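Local coordinates for peptidase M16 domain protein (Alicyclobacillus acidocaldarius subsp. acidocaldarius DSM 446, PDB 4XEA), which is a putative metallopeptidase of the M16 family, whose members typically use zinc to hydrolyse peptide bonds, and binds a nickel ion, at residues L278-L282 / F283-S287; E330-Q333 / S334-R338; F46-G50 / Q51-M55. All coordinates share one frame; numbering follows the deposited sequence.

Contact 1: L278-L282 / F283-S287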
ATOM      1  N   LEU A 278     -11.659 -15.919 -12.010  1.00 45.01           N
ATOM      2  CA  LEU A 278     -10.926 -16.804 -12.926  1.00 45.61           C
ATOM      3  C   LEU A 278      -9.409 -16.676 -12.848  1.00 45.01           C
ATOM      4  O   LEU A 278      -8.702 -17.679 -12.800  1.00 45.26           O
ATOM      5  CB  LEU A 278     -11.413 -16.589 -14.362  1.00 44.54           C
ATOM      6  CG  LEU A 278     -10.982 -17.569 -15.441  1.00 48.02           C
ATOM      7  CD1 LEU A 278     -11.269 -19.004 -15.053  1.00 51.75           C
ATOM      8  CD2 LEU A 278     -11.655 -17.222 -16.775  1.00 50.02           C
ATOM      9  N   LEU A 279      -8.923 -15.445 -12.845  1.00 43.26           N
ATOM     10  CA  LEU A 279      -7.482 -15.178 -12.751  1.00 43.51           C
ATOM     11  C   LEU A 279      -6.890 -15.631 -11.415  1.00 44.98           C
ATOM     12  O   LEU A 279      -5.760 -16.119 -11.371  1.00 45.63           O
ATOM     13  CB  LEU A 279      -7.195 -13.704 -13.010  1.00 41.53           C
ATOM     14  CG  LEU A 279      -7.469 -13.258 -14.439  1.00 41.78           C
ATOM     15  CD1 LEU A 279      -7.190 -11.728 -14.603  1.00 39.72           C
ATOM     16  CD2 LEU A 279      -6.669 -14.073 -15.475  1.00 39.29           C
ATOM     17  N   ASP A 280      -7.656 -15.505 -10.336  1.00 44.97           N
ATOM     18  CA  ASP A 280      -7.212 -16.026  -9.049  1.00 47.31           C
ATOM     19  C   ASP A 280      -7.099 -17.551  -9.088  1.00 48.81           C
ATOM     20  O   ASP A 280      -6.105 -18.110  -8.583  1.00 47.91           O
ATOM     21  CB  ASP A 280      -8.118 -15.600  -7.884  1.00 47.86           C
ATOM     22  CG  ASP A 280      -7.671 -16.198  -6.569  1.00 52.97           C
ATOM     23  OD1 ASP A 280      -6.573 -15.865  -6.052  1.00 54.64           O
ATOM     24  OD2 ASP A 280      -8.400 -17.055  -6.063  1.00 56.69           O
ATOM     25  N   ALA A 281      -8.095 -18.205  -9.708  1.00 47.99           N
ATOM     26  CA  ALA A 281      -8.115 -19.672  -9.817  1.00 50.22           C
ATOM     27  C   ALA A 281      -6.970 -20.170 -10.694  1.00 49.81           C
ATOM     28  O   ALA A 281      -6.378 -21.203 -10.408  1.00 51.67           O
ATOM     29  CB  ALA A 281      -9.488 -20.163 -10.389  1.00 50.01           C
ATOM     30  N   LEU A 282      -6.687 -19.454 -11.778  1.00 47.94           N
ATOM     31  CA  LEU A 282      -5.644 -19.860 -12.724  1.00 47.85           C
ATOM     32  C   LEU A 282      -4.239 -19.547 -12.207  1.00 48.89           C
ATOM     33  O   LEU A 282      -3.320 -20.344 -12.378  1.00 48.08           O
ATOM     34  CB  LEU A 282      -5.841 -19.169 -14.085  1.00 45.43           C
ATOM     35  CG  LEU A 282      -7.029 -19.693 -14.918  1.00 46.36           C
ATOM     36  CD1 LEU A 282      -7.389 -18.780 -16.088  1.00 43.99           C
ATOM     37  CD2 LEU A 282      -6.793 -21.101 -15.446  1.00 48.96           C
ATOM     38  N   PHE A 283      -4.075 -18.358 -11.616  1.00 47.71           N
ATOM     39  CA  PHE A 283      -2.751 -17.791 -11.407  1.00 48.14           C
ATOM     40  C   PHE A 283      -2.493 -17.273  -9.970  1.00 50.20           C
ATOM     41  O   PHE A 283      -1.392 -16.811  -9.671  1.00 51.55           O
ATOM     42  CB  PHE A 283      -2.613 -16.599 -12.360  1.00 45.58           C
ATOM     43  CG  PHE A 283      -2.711 -16.936 -13.822  1.00 45.88           C
ATOM     44  CD1 PHE A 283      -1.764 -17.755 -14.427  1.00 48.32           C
ATOM     45  CD2 PHE A 283      -3.695 -16.342 -14.633  1.00 45.19           C
ATOM     46  CE1 PHE A 283      -1.837 -18.031 -15.791  1.00 48.00           C
ATOM     47  CE2 PHE A 283      -3.743 -16.599 -15.993  1.00 44.22           C
ATOM     48  CZ  PHE A 283      -2.817 -17.441 -16.565  1.00 47.28           C
ATOM     49  N   GLY A 284      -3.480 -17.370  -9.082  1.00 51.41           N
ATOM     50  CA  GLY A 284      -3.437 -16.691  -7.787  1.00 52.78           C
ATOM     51  C   GLY A 284      -2.414 -17.265  -6.847  1.00 55.02           C
ATOM     52  O   GLY A 284      -1.888 -18.376  -7.084  1.00 56.68           O
ATOM     53  N   PRO A 285      -2.145 -16.549  -5.735  1.00 56.65           N
ATOM     54  CA  PRO A 285      -1.064 -16.986  -4.855  1.00 59.12           C
ATOM     55  C   PRO A 285      -1.326 -18.304  -4.151  1.00 61.47           C
ATOM     56  O   PRO A 285      -0.383 -18.937  -3.688  1.00 63.56           O
ATOM     57  CB  PRO A 285      -0.949 -15.857  -3.815  1.00 60.51           C
ATOM     58  CG  PRO A 285      -2.086 -14.979  -4.040  1.00 59.46           C
ATOM     59  CD  PRO A 285      -2.660 -15.221  -5.377  1.00 55.13           C
ATOM     60  N   THR A 286      -2.587 -18.723  -4.069  1.00 61.00           N
ATOM     61  CA  THR A 286      -2.904 -20.028  -3.498  1.00 63.48           C
ATOM     62  C   THR A 286      -3.169 -21.132  -4.538  1.00 63.02           C
ATOM     63  O   THR A 286      -3.580 -22.229  -4.161  1.00 65.39           O
ATOM     64  CB  THR A 286      -4.094 -19.948  -2.506  1.00 64.72           C
ATOM     65  OG1 THR A 286      -5.233 -19.390  -3.165  1.00 63.66           O
ATOM     66  CG2 THR A 286      -3.728 -19.093  -1.273  1.00 64.75           C
ATOM     67  N   SER A 287      -2.899 -20.876  -5.820  1.00 60.08           N
ATOM     68  CA  SER A 287      -3.080 -21.899  -6.856  1.00 59.61           C
ATOM     69  C   SER A 287      -1.877 -22.826  -6.862  1.00 62.09           C
ATOM     70  O   SER A 287      -0.742 -22.375  -6.639  1.00 61.91           O
ATOM     71  CB  SER A 287      -3.245 -21.255  -8.241  1.00 56.87           C
ATOM     72  OG  SER A 287      -2.039 -20.666  -8.679  1.00 54.71           O
TER
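Two backbone hydrogen bonds join Leu279 and Asp280 to the residues four positions on. Phe283 N donates to Leu279 O at 2.8 Å, and Gly284 N reaches Asp280 O at 2.8 Å with an N-H...O angle of 135°, the last i to i+4 bond before the turn.

The apolar contacts centre on the Phe283 ring. Leu282 CB lies over one face, 3.8 Å from the ring centroid and 21° off the normal, a CH-pi contact displaced toward the rim. Leu279 instead brings its CD2 methyl in the ring plane to the edge, 3.8 Å from Phe283 CD2. With CG anti to its carbonyl carbon (chi1 -62°), the Phe283 ring turns back to meet both leucines, while Ala305 of strand 304-309 also touches it. Replacing Phe283 by an alanine is likely to leave Leu282 CB and Leu279 CD2 without their aromatic partner and to open a gap beside that strand.

These contacts mark the C-terminal end of helix 265-283, where the chain passes through a type I beta turn, Gly284 to Ser287, into helix 288-295. Ser287 is the N-cap of that helix, its OG receiving Tyr290 N.

Among the polar groups, Ser287 OG and Ser287 N close the turn on Gly284 O, the hydroxyl at 2.8 Å, in the carbonyl plane and on a lone pair. Asp280 OD1 only lies against Gly284 CA, at 3.7 Å, and Pro285 CD; its charge is paired with Lys355, which also bonds Thr286 OG1.

Contact 2: E330-Q333 / S334-R338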
ATOM      1  N   GLU A 330       6.319 -20.722 -21.575  1.00 58.75           N
ATOM      2  CA  GLU A 330       5.868 -22.050 -22.002  1.00 62.22           C
ATOM      3  C   GLU A 330       4.925 -22.676 -20.979  1.00 59.52           C
ATOM      4  O   GLU A 330       3.928 -23.295 -21.353  1.00 59.26           O
ATOM      5  CB  GLU A 330       7.046 -23.000 -22.257  1.00 68.82           C
ATOM      6  CG  GLU A 330       6.604 -24.464 -22.522  1.00 77.00           C
ATOM      7  CD  GLU A 330       6.544 -25.359 -21.240  1.00 82.56           C
ATOM      8  OE1 GLU A 330       7.525 -25.352 -20.452  1.00 88.83           O
ATOM      9  OE2 GLU A 330       5.542 -26.097 -21.034  1.00 82.60           O
ATOM     10  N   ARG A 331       5.254 -22.526 -19.690  1.00 58.50           N
ATOM     11  CA  ARG A 331       4.459 -23.136 -18.617  1.00 58.43           C
ATOM     12  C   ARG A 331       3.065 -22.526 -18.557  1.00 54.33           C
ATOM     13  O   ARG A 331       2.072 -23.233 -18.321  1.00 54.06           O
ATOM     14  CB  ARG A 331       5.159 -22.977 -17.257  1.00 60.74           C
ATOM     15  CG  ARG A 331       6.381 -23.890 -17.062  1.00 67.53           C
ATOM     16  CD  ARG A 331       5.967 -25.333 -16.746  1.00 75.82           C
ATOM     17  NE  ARG A 331       5.190 -25.434 -15.507  1.00 77.37           N
ATOM     18  CZ  ARG A 331       5.712 -25.495 -14.278  1.00 84.98           C
ATOM     19  NH1 ARG A 331       7.038 -25.467 -14.077  1.00 88.40           N
ATOM     20  NH2 ARG A 331       4.897 -25.594 -13.229  1.00 88.11           N
ATOM     21  N   ILE A 332       2.997 -21.207 -18.749  1.00 50.71           N
ATOM     22  CA  ILE A 332       1.715 -20.511 -18.811  1.00 49.01           C
ATOM     23  C   ILE A 332       0.857 -21.017 -19.978  1.00 49.09           C
ATOM     24  O   ILE A 332      -0.305 -21.319 -19.800  1.00 49.07           O
ATOM     25  CB  ILE A 332       1.913 -18.991 -18.938  1.00 47.07           C
ATOM     26  CG1 ILE A 332       2.438 -18.420 -17.613  1.00 47.98           C
ATOM     27  CG2 ILE A 332       0.611 -18.331 -19.383  1.00 47.74           C
ATOM     28  CD1 ILE A 332       3.078 -17.009 -17.731  1.00 49.74           C
ATOM     29  N   GLN A 333       1.436 -21.103 -21.168  1.00 51.05           N
ATOM     30  CA  GLN A 333       0.711 -21.606 -22.323  1.00 52.85           C
ATOM     31  C   GLN A 333       0.281 -23.074 -22.162  1.00 54.57           C
ATOM     32  O   GLN A 333      -0.805 -23.436 -22.590  1.00 55.31           O
ATOM     33  CB  GLN A 333       1.557 -21.450 -23.595  1.00 57.23           C
ATOM     34  CG  GLN A 333       1.826 -19.972 -23.948  1.00 59.41           C
ATOM     35  CD  GLN A 333       2.767 -19.795 -25.135  1.00 66.18           C
ATOM     36  OE1 GLN A 333       2.479 -20.260 -26.235  1.00 73.85           O
ATOM     37  NE2 GLN A 333       3.887 -19.099 -24.913  1.00 69.41           N
ATOM     38  N   SER A 334       1.116 -23.909 -21.540  1.00 55.42           N
ATOM     39  CA  SER A 334       0.749 -25.309 -21.278  1.00 58.80           C
ATOM     40  C   SER A 334      -0.391 -25.440 -20.305  1.00 57.18           C
ATOM     41  O   SER A 334      -1.324 -26.199 -20.545  1.00 58.02           O
ATOM     42  CB  SER A 334       1.919 -26.062 -20.680  1.00 63.36           C
ATOM     43  OG  SER A 334       2.834 -26.389 -21.681  1.00 68.92           O
ATOM     44  N   HIS A 335      -0.266 -24.728 -19.175  1.00 55.20           N
ATOM     45  CA  HIS A 335      -1.315 -24.633 -18.174  1.00 54.57           C
ATOM     46  C   HIS A 335      -2.642 -24.289 -18.850  1.00 53.40           C
ATOM     47  O   HIS A 335      -3.602 -25.039 -18.734  1.00 55.03           O
ATOM     48  CB  HIS A 335      -0.908 -23.585 -17.120  1.00 54.24           C
ATOM     49  CG  HIS A 335      -1.872 -23.426 -15.982  1.00 56.05           C
ATOM     50  ND1 HIS A 335      -2.398 -24.490 -15.283  1.00 60.96           N
ATOM     51  CD2 HIS A 335      -2.350 -22.307 -15.379  1.00 57.56           C
ATOM     52  CE1 HIS A 335      -3.185 -24.036 -14.322  1.00 64.73           C
ATOM     53  NE2 HIS A 335      -3.167 -22.715 -14.353  1.00 59.72           N
ATOM     54  N   LEU A 336      -2.673 -23.189 -19.612  1.00 50.74           N
ATOM     55  CA  LEU A 336      -3.897 -22.764 -20.291  1.00 50.95           C
ATOM     56  C   LEU A 336      -4.376 -23.770 -21.327  1.00 52.43           C
ATOM     57  O   LEU A 336      -5.576 -23.950 -21.478  1.00 52.89           O
ATOM     58  CB  LEU A 336      -3.744 -21.369 -20.929  1.00 49.24           C
ATOM     59  CG  LEU A 336      -3.494 -20.228 -19.922  1.00 51.26           C
ATOM     60  CD1 LEU A 336      -3.300 -18.884 -20.648  1.00 52.27           C
ATOM     61  CD2 LEU A 336      -4.596 -20.096 -18.882  1.00 51.80           C
ATOM     62  N   ALA A 337      -3.454 -24.434 -22.021  1.00 54.39           N
ATOM     63  CA  ALA A 337      -3.835 -25.443 -23.026  1.00 57.81           C
ATOM     64  C   ALA A 337      -4.549 -26.623 -22.371  1.00 60.40           C
ATOM     65  O   ALA A 337      -5.481 -27.196 -22.938  1.00 62.03           O
ATOM     66  CB  ALA A 337      -2.592 -25.947 -23.834  1.00 61.02           C
ATOM     67  N   ARG A 338      -4.117 -26.986 -21.167  1.00 61.76           N
ATOM     68  CA  ARG A 338      -4.773 -28.078 -20.431  1.00 65.56           C
ATOM     69  C   ARG A 338      -6.157 -27.675 -19.928  1.00 63.39           C
ATOM     70  O   ARG A 338      -7.102 -28.453 -20.039  1.00 65.66           O
ATOM     71  CB  ARG A 338      -3.904 -28.587 -19.284  1.00 69.31           C
ATOM     72  CG  ARG A 338      -2.961 -29.696 -19.732  1.00 78.48           C
ATOM     73  CD  ARG A 338      -1.942 -30.024 -18.667  1.00 86.39           C
ATOM     74  NE  ARG A 338      -1.096 -28.864 -18.383  1.00 84.67           N
ATOM     75  CZ  ARG A 338      -0.103 -28.857 -17.497  1.00 89.03           C
ATOM     76  NH1 ARG A 338       0.605 -27.737 -17.315  1.00 84.15           N
ATOM     77  NH2 ARG A 338       0.181 -29.965 -16.795  1.00 97.48           N
TER
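Ser334 meets Glu330 through both backbone and side chain. Ser334 N donates to Glu330 O at 2.9 Å, while Ser334 OG donates to Glu330 OE2 at 2.8 Å. The carboxylate accepts on the anti lone pair of OE2, the one facing away from OE1. Two torsions explain this approach: Glu330 CG lies anti to the backbone N (chi1 172°), and a bend at chi2 (-92°) folds the carboxylate back alongside the next turn. Ser334 is thus gripped at two points by one residue.

Gln333 works mainly through its backbone, with Ala337 N donating to Gln333 O at 2.9 Å. Its amide runs away from Ala337, extended beyond CG, and NE2 makes a weak hydrogen bond to Ala329 O.

Both pairs are i to i+4 contacts within helix 325-342, whose successive carbonyls each accept an amide one turn later; Leu336 N to Ile332 O has an N-H...O angle of 171°.

On the buried side, Ile332 and Leu336 lie side by side and point the same way, with Ile332 CG2 4.1 Å from Leu336 CD1. Ile332 CG2 is anti to the backbone N, which directs that branch to its neighbour. Ile332 also packs on Leu253 and Val255, and Leu336 on Trp257, all of strand 252-258, placing this face of the helix against the mixed sheet. Arg331, on another side, bonds Ser292 OG through NH2 and forms a salt bridge with Glu296 through NH1.

Contact 3: F46-G50 / Q51-M55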
ATOM      1  N   PHE A  46     -14.031  13.074 -30.523  1.00 41.09           N
ATOM      2  CA  PHE A  46     -15.386  13.226 -30.057  1.00 40.21           C
ATOM      3  C   PHE A  46     -16.091  14.273 -30.915  1.00 42.30           C
ATOM      4  O   PHE A  46     -15.456  15.072 -31.606  1.00 43.41           O
ATOM      5  CB  PHE A  46     -15.455  13.625 -28.577  1.00 39.03           C
ATOM      6  CG  PHE A  46     -14.689  14.877 -28.241  1.00 41.02           C
ATOM      7  CD1 PHE A  46     -13.330  14.820 -27.950  1.00 42.99           C
ATOM      8  CD2 PHE A  46     -15.324  16.133 -28.244  1.00 44.04           C
ATOM      9  CE1 PHE A  46     -12.623  15.983 -27.664  1.00 44.10           C
ATOM     10  CE2 PHE A  46     -14.641  17.285 -27.932  1.00 44.74           C
ATOM     11  CZ  PHE A  46     -13.270  17.214 -27.639  1.00 45.51           C
ATOM     12  N   ARG A  47     -17.415  14.231 -30.860  1.00 42.55           N
ATOM     13  CA  ARG A  47     -18.264  15.225 -31.491  1.00 44.50           C
ATOM     14  C   ARG A  47     -19.063  15.906 -30.405  1.00 45.32           C
ATOM     15  O   ARG A  47     -19.586  15.243 -29.486  1.00 43.22           O
ATOM     16  CB  ARG A  47     -19.249  14.571 -32.454  1.00 45.85           C
ATOM     17  CG  ARG A  47     -20.179  15.574 -33.180  1.00 48.68           C
ATOM     18  CD  ARG A  47     -21.499  14.860 -33.589  1.00 54.13           C
ATOM     19  NE  ARG A  47     -22.358  15.689 -34.411  1.00 55.64           N
ATOM     20  CZ  ARG A  47     -22.136  15.931 -35.700  1.00 59.40           C
ATOM     21  NH1 ARG A  47     -21.081  15.386 -36.317  1.00 57.99           N
ATOM     22  NH2 ARG A  47     -22.978  16.707 -36.368  1.00 60.60           N
ATOM     23  N   THR A  48     -19.146  17.232 -30.484  1.00 46.68           N
ATOM     24  CA  THR A  48     -19.923  18.012 -29.533  1.00 47.60           C
ATOM     25  C   THR A  48     -20.297  19.326 -30.222  1.00 50.66           C
ATOM     26  O   THR A  48     -19.593  19.784 -31.125  1.00 49.00           O
ATOM     27  CB  THR A  48     -19.157  18.277 -28.227  1.00 47.50           C
ATOM     28  OG1 THR A  48     -20.069  18.716 -27.217  1.00 47.64           O
ATOM     29  CG2 THR A  48     -18.078  19.339 -28.416  1.00 49.41           C
ATOM     30  N   ASP A  49     -21.478  19.834 -29.867  1.00 53.32           N
ATOM     31  CA  ASP A  49     -22.028  21.058 -30.448  1.00 57.38           C
ATOM     32  C   ASP A  49     -21.871  21.040 -31.953  1.00 58.24           C
ATOM     33  O   ASP A  49     -21.541  22.037 -32.570  1.00 60.10           O
ATOM     34  CB  ASP A  49     -21.401  22.310 -29.820  1.00 59.27           C
ATOM     35  CG  ASP A  49     -22.153  23.602 -30.215  1.00 65.99           C
ATOM     36  OD1 ASP A  49     -23.372  23.705 -29.944  1.00 69.55           O
ATOM     37  OD2 ASP A  49     -21.541  24.500 -30.832  1.00 72.69           O
ATOM     38  N   GLY A  50     -22.104  19.876 -32.543  1.00 56.95           N
ATOM     39  CA  GLY A  50     -22.206  19.765 -33.980  1.00 58.12           C
ATOM     40  C   GLY A  50     -20.901  19.687 -34.740  1.00 57.81           C
ATOM     41  O   GLY A  50     -20.909  19.833 -35.962  1.00 59.54           O
ATOM     42  N   GLN A  51     -19.790  19.437 -34.048  1.00 55.73           N
ATOM     43  CA  GLN A  51     -18.481  19.401 -34.702  1.00 56.38           C
ATOM     44  C   GLN A  51     -17.646  18.234 -34.247  1.00 53.09           C
ATOM     45  O   GLN A  51     -17.646  17.913 -33.065  1.00 51.91           O
ATOM     46  CB  GLN A  51     -17.713  20.683 -34.390  1.00 59.63           C
ATOM     47  CG  GLN A  51     -16.784  21.138 -35.495  1.00 65.44           C
ATOM     48  CD  GLN A  51     -16.782  22.652 -35.636  1.00 73.57           C
ATOM     49  OE1 GLN A  51     -17.348  23.209 -36.594  1.00 78.11           O
ATOM     50  NE2 GLN A  51     -16.180  23.332 -34.658  1.00 74.62           N
ATOM     51  N   VAL A  52     -16.906  17.644 -35.175  1.00 52.64           N
ATOM     52  CA  VAL A  52     -15.981  16.540 -34.899  1.00 51.82           C
ATOM     53  C   VAL A  52     -14.605  17.095 -34.501  1.00 52.00           C
ATOM     54  O   VAL A  52     -14.061  17.964 -35.180  1.00 53.15           O
ATOM     55  CB  VAL A  52     -15.818  15.626 -36.148  1.00 52.81           C
ATOM     56  CG1 VAL A  52     -14.697  14.570 -35.946  1.00 52.88           C
ATOM     57  CG2 VAL A  52     -17.161  14.961 -36.487  1.00 52.75           C
ATOM     58  N   HIS A  53     -14.065  16.602 -33.393  1.00 49.65           N
ATOM     59  CA  HIS A  53     -12.733  16.996 -32.960  1.00 50.42           C
ATOM     60  C   HIS A  53     -11.815  15.783 -32.793  1.00 50.22           C
ATOM     61  O   HIS A  53     -12.236  14.702 -32.351  1.00 48.71           O
ATOM     62  CB  HIS A  53     -12.822  17.750 -31.648  1.00 49.76           C
ATOM     63  CG  HIS A  53     -13.678  18.974 -31.705  1.00 49.80           C
ATOM     64  ND1 HIS A  53     -13.255  20.159 -32.275  1.00 53.04           N
ATOM     65  CD2 HIS A  53     -14.916  19.215 -31.216  1.00 49.99           C
ATOM     66  CE1 HIS A  53     -14.200  21.073 -32.140  1.00 54.85           C
ATOM     67  NE2 HIS A  53     -15.228  20.519 -31.518  1.00 53.84           N
ATOM     68  N   GLU A  54     -10.566  15.975 -33.189  1.00 51.52           N
ATOM     69  CA  GLU A  54      -9.509  15.033 -32.931  1.00 51.45           C
ATOM     70  C   GLU A  54      -8.349  15.764 -32.247  1.00 51.52           C
ATOM     71  O   GLU A  54      -7.745  16.668 -32.813  1.00 51.85           O
ATOM     72  CB  GLU A  54      -9.037  14.397 -34.224  1.00 53.66           C
ATOM     73  CG  GLU A  54      -8.022  13.297 -33.962  1.00 58.86           C
ATOM     74  CD  GLU A  54      -8.280  12.050 -34.789  1.00 66.44           C
ATOM     75  OE1 GLU A  54      -7.286  11.447 -35.250  1.00 70.60           O
ATOM     76  OE2 GLU A  54      -9.472  11.683 -34.978  1.00 72.49           O
HETATM   77  N   MSE A  55      -8.077  15.371 -31.010  1.00 49.00           N
HETATM   78  CA  MSE A  55      -7.153  16.097 -30.179  1.00 49.19           C
HETATM   79  C   MSE A  55      -5.807  15.436 -30.202  1.00 49.85           C
HETATM   80  O   MSE A  55      -5.710  14.237 -30.453  1.00 49.36           O
HETATM   81  CB  MSE A  55      -7.627  16.087 -28.735  1.00 47.54           C
HETATM   82  CG  MSE A  55      -8.922  16.790 -28.479  1.00 48.43           C
HETATM   83 SE   MSE A  55      -8.815  18.719 -28.683  0.75 55.40          SE
HETATM   84  CE  MSE A  55      -9.403  18.927 -30.493  1.00 53.19           C
TER
HETATM   85  O   HOH W   1     -17.686  21.896 -30.782  1.00 57.74           O
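Phe46 and His53 face each other as an antiparallel hydrogen-bonded pair. His53 N donates to Phe46 O at 2.7 Å, and Phe46 N returns a bond to His53 O at 3.0 Å. On the face of the sheet that carries Phe46, Thr48 and His53, His53 CB sits over one face of the Phe46 ring, 4.2 Å from its centroid, a CH-pi contact. The two rings meet obliquely, their planes at 43°, and His53 CD2 comes to 3.8 Å from Phe46 CE2. Phe46 CG stands between its backbone N and carbonyl carbon (chi1 56°), a rotation that brings the ring across toward the partner strand. Selenomethionine Met55 adds its CG, 3.9 Å from Phe46 CE1.

Together these pairs build a beta hairpin with a two-residue loop, Asp49-Gly50, in a type I' turn from Thr48 to Gln51. Asp49 and Gly50 are both at positive phi, which by itself favours glycine at the second. Thr48 and Gln51 exchange the closing pair of backbone bonds, Gln51 N reaching Thr48 O at 3.0 Å.

A water ties the turn to the histidine: it donates to Thr48 O and lies 2.9 Å from His53 NE2, in the imidazole plane. Farther out, Phe188 packs edge-to-face with Phe46, and Leu183 of the same helix, 178-188, touches His53. Thr48 OG1 is hydrogen-bonded to Ala225 O. On the other face, Arg47 NH1 approaches Val52 CG2, and strand 227-229 extends the sheet beyond strand 45-48.

Contacts 1 and 2 are neighbours in the inactive M16 domain family region, their centres about 14 Å apart; contact 3, in the insulinase region, has its centre about 43 and 45 Å from theirs. The first two meet directly: His335 NE2 makes a probable hydrogen bond to Leu282 O, and Phe283 CZ packs on Leu336 CD2 at 3.9 Å. Contact 1 is mostly buried and leads into helix 288-295, on whose Phe289 both Ile332 and His335 of contact 2 pack. Contacts 2 and 3 are partly buried: one joins a carboxylate-serine pair to an apolar side against strand 252-258, the other a water-bridged hairpin to an aromatic face against helix 178-188.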